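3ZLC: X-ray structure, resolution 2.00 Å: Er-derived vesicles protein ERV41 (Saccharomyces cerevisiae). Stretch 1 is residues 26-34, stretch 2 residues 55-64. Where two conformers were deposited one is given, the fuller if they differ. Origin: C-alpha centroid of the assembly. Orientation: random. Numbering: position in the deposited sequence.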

ATOM      1  N   ILE A  26       5.398   2.731   2.356  1.00 13.67           N
ATOM      2  CA  ILE A  26       4.245   3.376   2.991  0.83 15.69           C
ATOM      3  C   ILE A  26       4.662   3.989   4.337  1.00 15.07           C
ATOM      4  O   ILE A  26       5.548   3.445   5.000  1.00 16.23           O
ATOM      5  CB  ILE A  26       3.117   2.323   3.197  0.83 18.04           C
ATOM      6  CG1 ILE A  26       2.683   1.764   1.836  0.83 21.25           C
ATOM      7  CG2 ILE A  26       1.905   2.903   3.927  0.83 19.84           C
ATOM      8  CD1 ILE A  26       1.591   0.742   1.914  0.83 29.47           C
ATOM      9  N   TYR A  27       4.039   5.105   4.732  1.00 14.49           N
ATOM     10  CA  TYR A  27       4.226   5.641   6.080  1.00 13.64           C
ATOM     11  C   TYR A  27       2.905   5.356   6.774  1.00 19.45           C
ATOM     12  O   TYR A  27       1.850   5.615   6.207  1.00 15.67           O
ATOM     13  CB  TYR A  27       4.445   7.161   6.072  1.00 14.31           C
ATOM     14  CG  TYR A  27       5.658   7.664   5.302  1.00 16.23           C
ATOM     15  CD1 TYR A  27       6.781   6.862   5.103  1.00 15.73           C
ATOM     16  CD2 TYR A  27       5.670   8.945   4.773  1.00 14.99           C
ATOM     17  CE1 TYR A  27       7.895   7.345   4.400  1.00 18.04           C
ATOM     18  CE2 TYR A  27       6.766   9.434   4.072  1.00 19.05           C
ATOM     19  CZ  TYR A  27       7.873   8.629   3.884  1.00 24.61           C
ATOM     20  OH  TYR A  27       8.965   9.118   3.189  1.00 23.03           O
ATOM     21  N   VAL A  28       2.956   4.806   7.980  1.00 14.20           N
ATOM     22  CA  VAL A  28       1.747   4.583   8.786  1.00 14.53           C
ATOM     23  C   VAL A  28       1.874   5.421  10.057  1.00 17.20           C
ATOM     24  O   VAL A  28       2.951   5.468  10.651  1.00 16.61           O
ATOM     25  CB  VAL A  28       1.593   3.091   9.191  1.00 18.17           C
ATOM     26  CG1 VAL A  28       0.323   2.884  10.021  1.00 18.91           C
ATOM     27  CG2 VAL A  28       1.543   2.193   7.940  1.00 17.28           C
ATOM     28  N   ASN A  29       0.783   6.072  10.470  1.00 16.18           N
ATOM     29  CA  ASN A  29       0.773   6.968  11.645  1.00 18.73           C
ATOM     30  C   ASN A  29       0.711   6.187  12.963  1.00 20.31           C
ATOM     31  O   ASN A  29       0.072   6.616  13.928  1.00 20.91           O
ATOM     32  CB  ASN A  29      -0.429   7.924  11.515  1.00 17.89           C
ATOM     33  CG  ASN A  29      -0.361   9.154  12.419  1.00 19.30           C
ATOM     34  OD1 ASN A  29      -1.304   9.946  12.418  1.00 21.63           O
ATOM     35  ND2 ASN A  29       0.739   9.333  13.175  1.00 20.25           N
ATOM     36  N   THR A  30       1.417   5.056  13.008  1.00 18.92           N
ATOM     37  CA  THR A  30       1.533   4.226  14.217  1.00 21.51           C
ATOM     38  C   THR A  30       2.972   3.713  14.331  1.00 19.30           C
ATOM     39  O   THR A  30       3.621   3.446  13.307  1.00 20.21           O
ATOM     40  CB  THR A  30       0.571   3.013  14.147  1.00 20.23           C
ATOM     41  OG1 THR A  30      -0.784   3.475  13.979  1.00 20.43           O
ATOM     42  CG2 THR A  30       0.670   2.152  15.412  1.00 19.68           C
ATOM     43  N   LYS A  31       3.481   3.607  15.559  1.00 19.84           N
ATOM     44  CA  LYS A  31       4.826   3.059  15.798  1.00 22.79           C
ATOM     45  C   LYS A  31       4.914   1.635  15.278  1.00 19.52           C
ATOM     46  O   LYS A  31       3.931   0.889  15.353  1.00 23.66           O
ATOM     47  CB  LYS A  31       5.155   3.050  17.290  1.00 25.49           C
ATOM     48  CG  LYS A  31       4.856   4.348  18.002  1.00 41.04           C
ATOM     49  CD  LYS A  31       5.814   5.427  17.603  1.00 45.74           C
ATOM     50  CE  LYS A  31       6.803   5.691  18.721  1.00 52.74           C
ATOM     51  NZ  LYS A  31       7.808   6.705  18.301  1.00 48.83           N
ATOM     52  N   CYS A  32       6.080   1.252  14.756  1.00 21.46           N
ATOM     53  CA  CYS A  32       6.227  -0.032  14.050  1.00 19.97           C
ATOM     54  C   CYS A  32       5.847  -1.254  14.899  1.00 20.24           C
ATOM     55  O   CYS A  32       5.221  -2.194  14.404  1.00 21.75           O
ATOM     56  CB  CYS A  32       7.668  -0.203  13.560  1.00 24.21           C
ATOM     57  SG  CYS A  32       8.207   1.027  12.357  1.00 23.37           S
ATOM     58  N   ASP A  33       6.240  -1.243  16.166  1.00 20.76           N
ATOM     59  CA  ASP A  33       6.118  -2.433  17.013  1.00 23.91           C
ATOM     60  C   ASP A  33       4.658  -2.775  17.382  1.00 22.45           C
ATOM     61  O   ASP A  33       4.379  -3.858  17.900  1.00 22.62           O
ATOM     62  CB  ASP A  33       7.005  -2.292  18.267  1.00 24.58           C
ATOM     63  CG  ASP A  33       8.498  -2.586  17.989  1.00 29.79           C
ATOM     64  OD1 ASP A  33       8.877  -2.818  16.829  1.00 31.19           O
ATOM     65  OD2 ASP A  33       9.305  -2.580  18.936  1.00 27.40           O
ATOM     66  N   TRP A  34       3.730  -1.862  17.105  1.00 21.25           N
ATOM     67  CA  TRP A  34       2.309  -2.162  17.296  1.00 29.69           C
ATOM     68  C   TRP A  34       1.742  -2.891  16.079  1.00 31.15           C
ATOM     69  O   TRP A  34       0.628  -3.420  16.121  1.00 24.54           O
ATOM     70  CB  TRP A  34       1.491  -0.874  17.486  1.00 25.78           C
ATOM     71  CG  TRP A  34       1.798  -0.089  18.735  1.00 23.36           C
ATOM     72  CD1 TRP A  34       2.322   1.172  18.794  1.00 28.88           C
ATOM     73  CD2 TRP A  34       1.580  -0.494  20.093  1.00 24.26           C
ATOM     74  NE1 TRP A  34       2.452   1.567  20.099  1.00 24.97           N
ATOM     75  CE2 TRP A  34       2.011   0.561  20.918  1.00 25.18           C
ATOM     76  CE3 TRP A  34       1.078  -1.653  20.695  1.00 25.13           C
ATOM     77  CZ2 TRP A  34       1.945   0.501  22.305  1.00 26.89           C
ATOM     78  CZ3 TRP A  34       1.011  -1.712  22.074  1.00 26.83           C
ATOM     79  CH2 TRP A  34       1.446  -0.644  22.867  1.00 27.76           C
TER
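Stretch 2 55-64: LEEMPFFIPY

Stretch 1 leaves a strand at Val-28, turns through Asn-29 to Lys-31 and closes with a 3-10 segment at Cys-32 to Trp-34, where the N of Trp-34 donates a hydrogen bond to the O of Lys-31 at 3.3 Å. Stretch 2 enters at Leu-55 in a strand already under way and continues in extended form without helical turns. The two run in opposite senses: Cys-32 lies nearest Leu-55, their CA atoms 6.0 Å apart, and Asn-29 nearest Phe-60, CA to CA 5.5 Å. No backbone-to-backbone hydrogen bond joins them; each close contact involves at least one side chain, often against the other stretch's backbone.

Tyr-27 is the hub. Its flat ring offers apolar surface to several partners at once. The flexible thioether of Met-58 lays its CE over one face, 3.5 Å from the ring centroid, while SD approaches CD1 of Tyr-27 to 3.4 Å. The ring of Phe-61 meets it obliquely, centroids 5.0 Å apart and planes at 38°, and CG of Pro-63 packs 3.7 Å from CE2 of Tyr-27. At the ring's edge lies the O of Phe-61, 3.5 Å from CD2 of Tyr-27, a buried carbonyl without a hydrogen-bonding partner.

The CA-to-CB bond of Phe-60 points toward stretch 1, and the residue is buried. Asn-29 sets its CB over the Phe-60 ring, 3.7 Å from the centroid; its OD1 and ND2 are hydrogen-bonded elsewhere in the structure, and ND2 also lies 3.5 Å from CB of Phe-60.

At the other end, Cys-32, covalently bonded elsewhere in the structure, brings SG within 3.3 Å of C of Glu-56. Glu-57 curls back so that OE1 accepts a weak hydrogen bond from N of Cys-32 at 3.4 Å. NZ of Lys-31 stays 4.5 Å from OE1 of Glu-57, beyond a salt bridge, but a water links this NZ to O of Met-58. A second water donates to both OD1 of Asp-33 and OE2 of Glu-57, bridging two like charges.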

ATOM      1  N   LEU A  55      10.724  -2.327   8.665  1.00 20.90           N
ATOM      2  CA  LEU A  55       9.837  -1.463   9.441  1.00 20.80           C
ATOM      3  C   LEU A  55      10.737  -0.527  10.235  1.00 27.00           C
ATOM      4  O   LEU A  55      11.518  -0.970  11.075  1.00 25.06           O
ATOM      5  CB  LEU A  55       8.937  -2.276  10.380  1.00 20.88           C
ATOM      6  CG  LEU A  55       7.619  -2.756   9.765  1.00 26.67           C
ATOM      7  CD1 LEU A  55       7.886  -3.846   8.746  1.00 33.64           C
ATOM      8  CD2 LEU A  55       6.639  -3.247  10.829  1.00 28.41           C
ATOM      9  N   GLU A  56      10.671   0.763   9.933  1.00 20.63           N
ATOM     10  CA  GLU A  56      11.554   1.717  10.590  1.00 29.83           C
ATOM     11  C   GLU A  56      10.761   2.840  11.222  1.00 24.82           C
ATOM     12  O   GLU A  56       9.847   3.393  10.593  1.00 19.61           O
ATOM     13  CB  GLU A  56      12.569   2.271   9.584  1.00 27.94           C
ATOM     14  CG  GLU A  56      13.628   1.241   9.193  1.00 39.20           C
ATOM     15  CD  GLU A  56      14.667   1.778   8.223  1.00 43.07           C
ATOM     16  OE1 GLU A  56      14.698   3.006   7.984  1.00 39.76           O
ATOM     17  OE2 GLU A  56      15.452   0.963   7.692  1.00 44.02           O
ATOM     18  N   GLU A  57      11.124   3.184  12.455  1.00 20.97           N
ATOM     19  CA  GLU A  57      10.452   4.264  13.177  1.00 28.77           C
ATOM     20  C   GLU A  57      10.662   5.579  12.445  1.00 25.17           C
ATOM     21  O   GLU A  57      11.738   5.818  11.889  1.00 24.57           O
ATOM     22  CB  GLU A  57      11.003   4.397  14.601  1.00 36.79           C
ATOM     23  CG  GLU A  57      11.063   3.098  15.395  1.00 50.52           C
ATOM     24  CD  GLU A  57       9.697   2.538  15.708  1.00 54.98           C
ATOM     25  OE1 GLU A  57       8.701   3.279  15.576  1.00 51.53           O
ATOM     26  OE2 GLU A  57       9.621   1.348  16.091  1.00 58.83           O
ATOM     27  N   MET A  58       9.647   6.438  12.455  1.00 24.65           N
ATOM     28  CA  MET A  58       9.776   7.757  11.833  1.00 21.69           C
ATOM     29  C   MET A  58       8.825   8.731  12.499  1.00 25.71           C
ATOM     30  O   MET A  58       7.858   8.300  13.134  1.00 23.66           O
ATOM     31  CB  MET A  58       9.425   7.653  10.355  1.00 22.59           C
ATOM     32  CG  MET A  58       7.936   7.387  10.119  1.00 18.08           C
ATOM     33  SD  MET A  58       7.498   7.262   8.369  1.00 21.70           S
ATOM     34  CE  MET A  58       7.895   8.913   7.793  1.00 20.95           C
ATOM     35  N   PRO A  59       9.086  10.050  12.365  1.00 24.30           N
ATOM     36  CA  PRO A  59       8.005  10.973  12.731  1.00 26.15           C
ATOM     37  C   PRO A  59       7.046  11.015  11.547  1.00 24.48           C
ATOM     38  O   PRO A  59       7.480  11.360  10.433  1.00 21.18           O
ATOM     39  CB  PRO A  59       8.724  12.334  12.878  1.00 26.67           C
ATOM     40  CG  PRO A  59      10.248  12.017  12.787  1.00 30.92           C
ATOM     41  CD  PRO A  59      10.298  10.772  11.937  1.00 29.47           C
ATOM     42  N   PHE A  60       5.782  10.655  11.760  1.00 24.79           N
ATOM     43  CA  PHE A  60       4.817  10.623  10.659  1.00 21.73           C
ATOM     44  C   PHE A  60       4.710  11.985   9.973  1.00 19.77           C
ATOM     45  O   PHE A  60       4.681  13.020  10.624  1.00 21.09           O
ATOM     46  CB  PHE A  60       3.429  10.155  11.139  1.00 19.74           C
ATOM     47  CG  PHE A  60       2.424   9.978  10.014  1.00 17.93           C
ATOM     48  CD1 PHE A  60       2.504   8.880   9.163  1.00 17.80           C
ATOM     49  CD2 PHE A  60       1.396  10.904   9.821  1.00 20.75           C
ATOM     50  CE1 PHE A  60       1.589   8.707   8.119  1.00 16.64           C
ATOM     51  CE2 PHE A  60       0.461  10.739   8.771  1.00 17.53           C
ATOM     52  CZ  PHE A  60       0.561   9.634   7.933  1.00 16.25           C
ATOM     53  N   PHE A  61       4.692  11.976   8.646  1.00 18.87           N
ATOM     54  CA  PHE A  61       4.508  13.208   7.891  1.00 19.92           C
ATOM     55  C   PHE A  61       3.923  12.899   6.529  1.00 19.23           C
ATOM     56  O   PHE A  61       4.010  11.767   6.036  1.00 19.44           O
ATOM     57  CB  PHE A  61       5.824  13.993   7.752  1.00 21.26           C
ATOM     58  CG  PHE A  61       6.776  13.435   6.714  1.00 23.35           C
ATOM     59  CD1 PHE A  61       7.581  12.334   7.002  1.00 20.98           C
ATOM     60  CD2 PHE A  61       6.878  14.028   5.452  1.00 19.81           C
ATOM     61  CE1 PHE A  61       8.470  11.831   6.047  1.00 24.63           C
ATOM     62  CE2 PHE A  61       7.772  13.532   4.489  1.00 21.43           C
ATOM     63  CZ  PHE A  61       8.565  12.438   4.790  1.00 18.80           C
ATOM     64  N   ILE A  62       3.302  13.900   5.926  1.00 18.80           N
ATOM     65  CA  ILE A  62       2.792  13.717   4.577  1.00 20.73           C
ATOM     66  C   ILE A  62       3.684  14.523   3.651  1.00 24.27           C
ATOM     67  O   ILE A  62       3.791  15.744   3.803  1.00 19.60           O
ATOM     68  CB  ILE A  62       1.338  14.172   4.460  1.00 26.65           C
ATOM     69  CG1 ILE A  62       0.467  13.356   5.433  1.00 28.26           C
ATOM     70  CG2 ILE A  62       0.852  13.993   3.018  1.00 28.48           C
ATOM     71  CD1 ILE A  62      -0.909  13.950   5.684  1.00 37.59           C
ATOM     72  N   PRO A  63       4.357  13.840   2.707  1.00 21.24           N
ATOM     73  CA  PRO A  63       5.317  14.543   1.848  1.00 18.11           C
ATOM     74  C   PRO A  63       4.635  15.496   0.870  1.00 24.12           C
ATOM     75  O   PRO A  63       3.428  15.403   0.666  1.00 19.13           O
ATOM     76  CB  PRO A  63       5.991  13.408   1.063  1.00 25.65           C
ATOM     77  CG  PRO A  63       5.686  12.143   1.826  1.00 24.22           C
ATOM     78  CD  PRO A  63       4.326  12.392   2.426  1.00 20.24           C
ATOM     79  N   TYR A  64       5.394  16.423   0.292  1.00 21.06           N
ATOM     80  CA  TYR A  64       4.866  17.243  -0.799  1.00 20.15           C
ATOM     81  C   TYR A  64       4.644  16.394  -2.053  1.00 18.89           C
ATOM     82  O   TYR A  64       5.012  15.223  -2.071  1.00 17.77           O
ATOM     83  CB  TYR A  64       5.806  18.408  -1.073  1.00 21.86           C
ATOM     84  CG  TYR A  64       5.786  19.425   0.033  1.00 26.47           C
ATOM     85  CD1 TYR A  64       4.610  20.096   0.352  1.00 34.52           C
ATOM     86  CD2 TYR A  64       6.929  19.707   0.772  1.00 29.50           C
ATOM     87  CE1 TYR A  64       4.573  21.031   1.369  1.00 40.22           C
ATOM     88  CE2 TYR A  64       6.901  20.651   1.801  1.00 39.30           C
ATOM     89  CZ  TYR A  64       5.715  21.303   2.089  1.00 40.30           C
ATOM     90  OH  TYR A  64       5.649  22.231   3.102  1.00 46.73           O
TER
HETATM   91  O   HOH W   1       6.970   8.461  15.938  1.00 42.26           O
HETATM   92  O   HOH W   2      10.856  -1.236  15.691  1.00 44.85           O